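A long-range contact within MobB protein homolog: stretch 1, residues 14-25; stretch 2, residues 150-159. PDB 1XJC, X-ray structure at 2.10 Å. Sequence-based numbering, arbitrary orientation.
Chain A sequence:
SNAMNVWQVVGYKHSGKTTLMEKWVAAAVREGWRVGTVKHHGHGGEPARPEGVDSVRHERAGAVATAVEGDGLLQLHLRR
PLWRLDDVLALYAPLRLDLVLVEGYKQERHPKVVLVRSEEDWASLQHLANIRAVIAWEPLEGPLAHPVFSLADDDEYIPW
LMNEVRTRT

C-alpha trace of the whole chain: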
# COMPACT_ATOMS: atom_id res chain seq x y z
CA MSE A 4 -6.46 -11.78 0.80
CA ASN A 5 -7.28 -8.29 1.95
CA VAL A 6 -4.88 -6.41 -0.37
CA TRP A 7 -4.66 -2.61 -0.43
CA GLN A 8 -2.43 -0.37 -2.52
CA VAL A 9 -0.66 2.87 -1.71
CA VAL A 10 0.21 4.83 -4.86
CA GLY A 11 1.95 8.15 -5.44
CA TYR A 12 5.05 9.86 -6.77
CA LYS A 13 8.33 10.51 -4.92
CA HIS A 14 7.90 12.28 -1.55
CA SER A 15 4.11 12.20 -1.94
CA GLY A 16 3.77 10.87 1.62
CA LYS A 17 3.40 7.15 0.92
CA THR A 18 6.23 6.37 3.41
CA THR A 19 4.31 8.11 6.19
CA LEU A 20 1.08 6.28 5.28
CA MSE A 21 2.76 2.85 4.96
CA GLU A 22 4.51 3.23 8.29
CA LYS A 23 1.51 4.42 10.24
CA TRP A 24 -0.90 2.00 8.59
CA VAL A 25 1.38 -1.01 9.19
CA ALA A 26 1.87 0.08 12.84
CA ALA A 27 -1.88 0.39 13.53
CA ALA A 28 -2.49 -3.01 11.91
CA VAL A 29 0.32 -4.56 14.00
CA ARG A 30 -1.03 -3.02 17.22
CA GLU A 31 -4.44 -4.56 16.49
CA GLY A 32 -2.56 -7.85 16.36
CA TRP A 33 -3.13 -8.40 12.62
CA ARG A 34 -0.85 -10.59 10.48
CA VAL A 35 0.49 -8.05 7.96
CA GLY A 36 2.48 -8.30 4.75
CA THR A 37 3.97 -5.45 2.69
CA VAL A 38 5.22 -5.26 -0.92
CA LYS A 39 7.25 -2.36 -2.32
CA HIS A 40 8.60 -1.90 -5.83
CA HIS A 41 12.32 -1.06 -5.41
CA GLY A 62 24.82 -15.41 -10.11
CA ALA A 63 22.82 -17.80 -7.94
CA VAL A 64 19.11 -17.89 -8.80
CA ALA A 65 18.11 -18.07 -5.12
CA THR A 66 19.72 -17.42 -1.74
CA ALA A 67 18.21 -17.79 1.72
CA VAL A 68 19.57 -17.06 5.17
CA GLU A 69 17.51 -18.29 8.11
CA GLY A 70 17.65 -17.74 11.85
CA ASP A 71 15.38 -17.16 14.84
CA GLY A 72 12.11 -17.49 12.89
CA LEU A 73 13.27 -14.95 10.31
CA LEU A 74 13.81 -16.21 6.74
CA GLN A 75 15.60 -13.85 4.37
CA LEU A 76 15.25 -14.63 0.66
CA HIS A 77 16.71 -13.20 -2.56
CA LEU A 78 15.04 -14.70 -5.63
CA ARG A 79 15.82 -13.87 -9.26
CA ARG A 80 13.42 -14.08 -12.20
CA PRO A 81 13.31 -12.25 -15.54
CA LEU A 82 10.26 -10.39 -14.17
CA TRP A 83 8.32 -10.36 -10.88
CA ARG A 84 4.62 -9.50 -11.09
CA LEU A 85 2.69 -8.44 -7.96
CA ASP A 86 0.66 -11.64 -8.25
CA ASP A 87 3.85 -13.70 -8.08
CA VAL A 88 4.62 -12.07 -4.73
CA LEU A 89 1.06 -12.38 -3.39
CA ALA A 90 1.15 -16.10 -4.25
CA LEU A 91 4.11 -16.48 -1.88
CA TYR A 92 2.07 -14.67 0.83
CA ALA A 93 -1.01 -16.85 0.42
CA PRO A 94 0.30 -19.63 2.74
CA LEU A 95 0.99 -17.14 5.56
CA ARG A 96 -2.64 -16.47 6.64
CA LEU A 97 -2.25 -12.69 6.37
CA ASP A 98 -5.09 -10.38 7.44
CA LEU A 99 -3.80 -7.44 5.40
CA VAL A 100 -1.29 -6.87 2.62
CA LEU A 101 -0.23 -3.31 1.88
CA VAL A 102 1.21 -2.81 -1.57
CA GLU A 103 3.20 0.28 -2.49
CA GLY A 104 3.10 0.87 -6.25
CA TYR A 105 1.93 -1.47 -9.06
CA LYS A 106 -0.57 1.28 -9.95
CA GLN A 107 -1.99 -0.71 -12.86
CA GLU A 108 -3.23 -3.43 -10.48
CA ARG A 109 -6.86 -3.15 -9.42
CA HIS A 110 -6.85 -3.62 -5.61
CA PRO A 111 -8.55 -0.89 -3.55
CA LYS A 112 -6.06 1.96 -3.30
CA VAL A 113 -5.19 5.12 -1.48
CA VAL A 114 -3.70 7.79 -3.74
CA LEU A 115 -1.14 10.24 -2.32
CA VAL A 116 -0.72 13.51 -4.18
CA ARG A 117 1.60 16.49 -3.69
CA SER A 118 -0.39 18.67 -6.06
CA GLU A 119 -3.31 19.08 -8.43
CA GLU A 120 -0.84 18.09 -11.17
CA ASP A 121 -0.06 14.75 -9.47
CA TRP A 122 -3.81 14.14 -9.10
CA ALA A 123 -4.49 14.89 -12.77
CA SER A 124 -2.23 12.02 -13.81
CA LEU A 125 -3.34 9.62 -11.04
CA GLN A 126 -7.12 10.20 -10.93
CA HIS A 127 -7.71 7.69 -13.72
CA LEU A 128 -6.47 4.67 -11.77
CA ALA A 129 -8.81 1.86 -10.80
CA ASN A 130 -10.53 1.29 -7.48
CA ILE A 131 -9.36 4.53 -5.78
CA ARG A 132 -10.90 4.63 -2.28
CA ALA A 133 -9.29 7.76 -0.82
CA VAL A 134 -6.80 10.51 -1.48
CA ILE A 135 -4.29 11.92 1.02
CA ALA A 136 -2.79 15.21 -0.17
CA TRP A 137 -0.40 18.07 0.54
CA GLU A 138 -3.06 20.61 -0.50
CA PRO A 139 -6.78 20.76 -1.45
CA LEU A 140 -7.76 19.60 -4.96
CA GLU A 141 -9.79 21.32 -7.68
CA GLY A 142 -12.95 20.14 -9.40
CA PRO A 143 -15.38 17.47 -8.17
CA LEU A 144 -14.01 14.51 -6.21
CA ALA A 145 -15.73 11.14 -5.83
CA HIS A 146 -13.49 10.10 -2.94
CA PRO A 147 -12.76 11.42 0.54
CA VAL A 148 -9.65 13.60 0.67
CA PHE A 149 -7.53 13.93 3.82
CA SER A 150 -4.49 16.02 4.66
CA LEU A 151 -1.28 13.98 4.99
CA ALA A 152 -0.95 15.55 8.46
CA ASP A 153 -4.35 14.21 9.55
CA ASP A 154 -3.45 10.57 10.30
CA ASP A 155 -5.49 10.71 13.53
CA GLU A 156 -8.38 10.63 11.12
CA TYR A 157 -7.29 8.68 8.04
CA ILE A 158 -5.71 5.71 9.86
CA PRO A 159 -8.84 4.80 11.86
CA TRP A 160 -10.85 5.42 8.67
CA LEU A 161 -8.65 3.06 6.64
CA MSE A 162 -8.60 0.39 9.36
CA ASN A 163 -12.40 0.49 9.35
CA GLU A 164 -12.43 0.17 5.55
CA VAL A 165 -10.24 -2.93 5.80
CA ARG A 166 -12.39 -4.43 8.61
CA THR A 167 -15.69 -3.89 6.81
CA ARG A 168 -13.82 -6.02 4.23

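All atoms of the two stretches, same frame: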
# COMPACT_ATOMS: atom_id res chain seq x y z
N HIS A 14 8.19 11.33 -2.63
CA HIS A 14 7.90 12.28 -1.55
C HIS A 14 6.44 12.72 -1.49
O HIS A 14 6.14 13.81 -1.01
CB HIS A 14 8.79 13.53 -1.68
CG HIS A 14 10.26 13.22 -1.78
ND1 HIS A 14 11.16 14.05 -2.42
CD2 HIS A 14 10.99 12.19 -1.29
CE1 HIS A 14 12.38 13.55 -2.32
NE2 HIS A 14 12.30 12.42 -1.63
N SER A 15 5.53 11.88 -1.98
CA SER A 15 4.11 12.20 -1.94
C SER A 15 3.53 11.98 -0.53
O SER A 15 2.48 12.53 -0.19
CB SER A 15 3.36 11.33 -2.94
OG SER A 15 3.54 9.95 -2.67
N GLY A 16 4.23 11.18 0.27
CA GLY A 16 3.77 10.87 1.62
C GLY A 16 3.45 9.39 1.82
O GLY A 16 2.99 8.97 2.90
N LYS A 17 3.69 8.57 0.79
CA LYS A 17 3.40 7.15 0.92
C LYS A 17 4.21 6.46 2.03
O LYS A 17 3.72 5.49 2.62
CB LYS A 17 3.57 6.42 -0.42
CG LYS A 17 4.80 6.77 -1.19
CD LYS A 17 4.72 6.26 -2.63
CE LYS A 17 6.01 6.55 -3.37
NZ LYS A 17 5.96 6.02 -4.75
N THR A 18 5.42 6.95 2.33
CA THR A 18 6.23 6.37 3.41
C THR A 18 5.53 6.59 4.76
O THR A 18 5.46 5.71 5.61
CB THR A 18 7.62 7.04 3.47
OG1 THR A 18 8.33 6.79 2.25
CG2 THR A 18 8.42 6.50 4.66
N THR A 19 5.02 7.80 4.96
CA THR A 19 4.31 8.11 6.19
C THR A 19 3.08 7.21 6.30
O THR A 19 2.88 6.57 7.33
CB THR A 19 3.90 9.60 6.20
OG1 THR A 19 5.07 10.39 6.50
CG2 THR A 19 2.79 9.88 7.24
N LEU A 20 2.27 7.13 5.25
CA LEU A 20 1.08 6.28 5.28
C LEU A 20 1.42 4.81 5.53
O LEU A 20 0.83 4.18 6.41
CB LEU A 20 0.28 6.38 3.98
CG LEU A 20 -0.93 5.43 3.96
CD1 LEU A 20 -1.90 5.79 5.10
CD2 LEU A 20 -1.62 5.54 2.62
N MSE A 21 2.37 4.26 4.78
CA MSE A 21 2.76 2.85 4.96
C MSE A 21 3.18 2.58 6.40
O MSE A 21 2.73 1.62 7.04
CB MSE A 21 3.93 2.47 4.03
CG MSE A 21 3.56 2.32 2.56
SE MSE A 21 2.34 0.83 2.22
CE MSE A 21 3.64 -0.65 2.22
N GLU A 22 4.04 3.43 6.93
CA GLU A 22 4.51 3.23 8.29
C GLU A 22 3.42 3.27 9.33
O GLU A 22 3.32 2.39 10.19
CB GLU A 22 5.60 4.26 8.63
CG GLU A 22 6.99 3.75 8.28
CD GLU A 22 8.11 4.75 8.53
OE1 GLU A 22 8.05 5.50 9.54
OE2 GLU A 22 9.06 4.77 7.72
N LYS A 23 2.57 4.29 9.26
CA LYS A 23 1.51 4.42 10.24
C LYS A 23 0.44 3.36 10.08
O LYS A 23 -0.09 2.87 11.07
CB LYS A 23 0.88 5.82 10.13
CG LYS A 23 1.81 6.93 10.58
CD LYS A 23 1.18 8.29 10.38
CE LYS A 23 2.16 9.39 10.75
NZ LYS A 23 2.62 9.22 12.16
N TRP A 24 0.13 3.01 8.84
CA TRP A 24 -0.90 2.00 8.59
C TRP A 24 -0.40 0.65 9.08
O TRP A 24 -1.12 -0.06 9.78
CB TRP A 24 -1.24 1.95 7.10
CG TRP A 24 -2.55 1.30 6.77
CD1 TRP A 24 -3.37 0.61 7.62
CD2 TRP A 24 -3.20 1.30 5.50
NE1 TRP A 24 -4.49 0.18 6.96
CE2 TRP A 24 -4.41 0.59 5.65
CE3 TRP A 24 -2.88 1.83 4.24
CZ2 TRP A 24 -5.31 0.39 4.59
CZ3 TRP A 24 -3.77 1.63 3.18
CH2 TRP A 24 -4.97 0.92 3.37
N VAL A 25 0.82 0.27 8.72
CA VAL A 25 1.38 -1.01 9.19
C VAL A 25 1.38 -1.05 10.73
O VAL A 25 0.97 -2.05 11.32
CB VAL A 25 2.85 -1.24 8.66
CG1 VAL A 25 3.52 -2.35 9.45
CG2 VAL A 25 2.84 -1.61 7.17
N SER A 150 -5.78 15.38 4.67
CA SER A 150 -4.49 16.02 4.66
C SER A 150 -3.52 14.94 5.15
O SER A 150 -3.86 14.12 6.02
CB SER A 150 -4.46 17.18 5.66
OG SER A 150 -3.13 17.47 6.05
N LEU A 151 -2.32 14.93 4.58
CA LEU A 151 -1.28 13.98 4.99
C LEU A 151 -0.98 14.12 6.49
O LEU A 151 -0.56 13.16 7.17
CB LEU A 151 -0.01 14.24 4.17
CG LEU A 151 1.17 13.32 4.48
CD1 LEU A 151 0.77 11.87 4.13
CD2 LEU A 151 2.42 13.78 3.70
N ALA A 152 -1.20 15.31 7.04
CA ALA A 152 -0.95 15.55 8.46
C ALA A 152 -2.06 14.98 9.35
O ALA A 152 -1.88 14.81 10.56
CB ALA A 152 -0.81 17.06 8.73
N ASP A 153 -3.20 14.66 8.76
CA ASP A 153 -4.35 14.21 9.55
C ASP A 153 -4.49 12.70 9.73
O ASP A 153 -5.57 12.15 9.52
CB ASP A 153 -5.59 14.81 8.89
CG ASP A 153 -6.85 14.69 9.74
OD1 ASP A 153 -6.76 14.68 10.99
OD2 ASP A 153 -7.94 14.63 9.13
N ASP A 154 -3.40 12.03 10.12
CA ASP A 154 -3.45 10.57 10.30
C ASP A 154 -4.37 10.16 11.45
O ASP A 154 -4.88 9.04 11.45
CB ASP A 154 -2.05 9.98 10.53
CG ASP A 154 -1.31 10.61 11.71
OD1 ASP A 154 -0.99 11.82 11.65
OD2 ASP A 154 -1.05 9.90 12.70
N ASP A 155 -4.59 11.04 12.42
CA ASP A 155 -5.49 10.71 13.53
C ASP A 155 -6.88 10.43 12.98
O ASP A 155 -7.73 9.83 13.64
CB ASP A 155 -5.58 11.85 14.54
CG ASP A 155 -4.41 11.86 15.51
OD1 ASP A 155 -3.73 10.82 15.62
OD2 ASP A 155 -4.18 12.90 16.17
N GLU A 156 -7.11 10.87 11.75
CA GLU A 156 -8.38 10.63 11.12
C GLU A 156 -8.30 9.59 10.00
O GLU A 156 -9.13 8.68 9.95
CB GLU A 156 -8.95 11.92 10.55
CG GLU A 156 -10.32 11.72 9.98
CD GLU A 156 -11.23 12.87 10.35
OE1 GLU A 156 -11.07 13.98 9.79
OE2 GLU A 156 -12.10 12.65 11.22
N TYR A 157 -7.30 9.67 9.12
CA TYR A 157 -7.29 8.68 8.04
C TYR A 157 -6.90 7.25 8.40
O TYR A 157 -7.34 6.32 7.75
CB TYR A 157 -6.51 9.19 6.80
CG TYR A 157 -5.04 9.51 6.96
CD1 TYR A 157 -4.10 8.49 7.17
CD2 TYR A 157 -4.58 10.82 6.83
CE1 TYR A 157 -2.74 8.79 7.25
CE2 TYR A 157 -3.23 11.12 6.90
CZ TYR A 157 -2.31 10.11 7.11
OH TYR A 157 -0.97 10.41 7.17
N ILE A 158 -6.10 7.06 9.45
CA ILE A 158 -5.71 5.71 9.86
C ILE A 158 -6.93 4.95 10.40
O ILE A 158 -7.24 3.86 9.94
CB ILE A 158 -4.57 5.74 10.90
CG1 ILE A 158 -3.28 6.28 10.23
CG2 ILE A 158 -4.33 4.35 11.48
CD1 ILE A 158 -2.76 5.39 9.05
N PRO A 159 -7.66 5.54 11.37
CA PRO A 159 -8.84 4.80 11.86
C PRO A 159 -9.84 4.59 10.70
O PRO A 159 -10.50 3.55 10.61
CB PRO A 159 -9.39 5.73 12.96
CG PRO A 159 -8.15 6.35 13.50
CD PRO A 159 -7.38 6.70 12.23

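The contact between residues 14-25 and 150-159 of the MobB homolog is a small, largely apolar packing of two helices, extended by L151 against G16 just ahead of the first helix, edged by one long salt bridge and without a single hydrogen bond across it. It illustrates how segments more than 130 residues apart can be joined by shape rather than by directional bonds.

Helix 17-25 and helix 154-159 cross at 62°, their axes approaching to 10.2 Å, a spacing that leaves room for side chains to fill. I158 does much of that filling. Its CA-to-CB bond points sideways, but the m,m rotamer carries I158 CD1 to the first helix, 3.8 Å from K23 CB, 4.1 Å from L20 CD1 and 3.7 Å from the backbone N of W24. That nitrogen already donates to L20 O (2.8 Å, W24 N to L20 O), so the methyl meets a satisfied backbone.

Y157 shows how a polar group can sit in such a setting. L20 CD1 lies 3.8 Å from Y157 CE1, approaching the ring obliquely, while Y157 OH donates to L151 O at 2.8 Å. With its proton committed within its own stretch, Y157 OH has the methyl T19 CG2 as a van der Waals neighbour at 3.8 Å.

Beyond the tyrosine, the CA-to-CB bond of L151 points toward the first stretch, and its side chain reaches G16, just before the helix. L151 CD2 rests 3.8 Å from G16 CA, at the N-cap position. A CB on G16 would fall 2.7 Å from L151 CD2, and the backbone angles of G16 (116°/4°) independently call for glycine.

Charge enters at K23, whose aliphatic chain does double duty: CB packs on I158, while K23 CD passes 3.6 Å from D154 OD2. K23 NZ lies 3.8 Å from D154 OD2, a long salt bridge that adds electrostatic attraction to an interface burying 387 Å² in total.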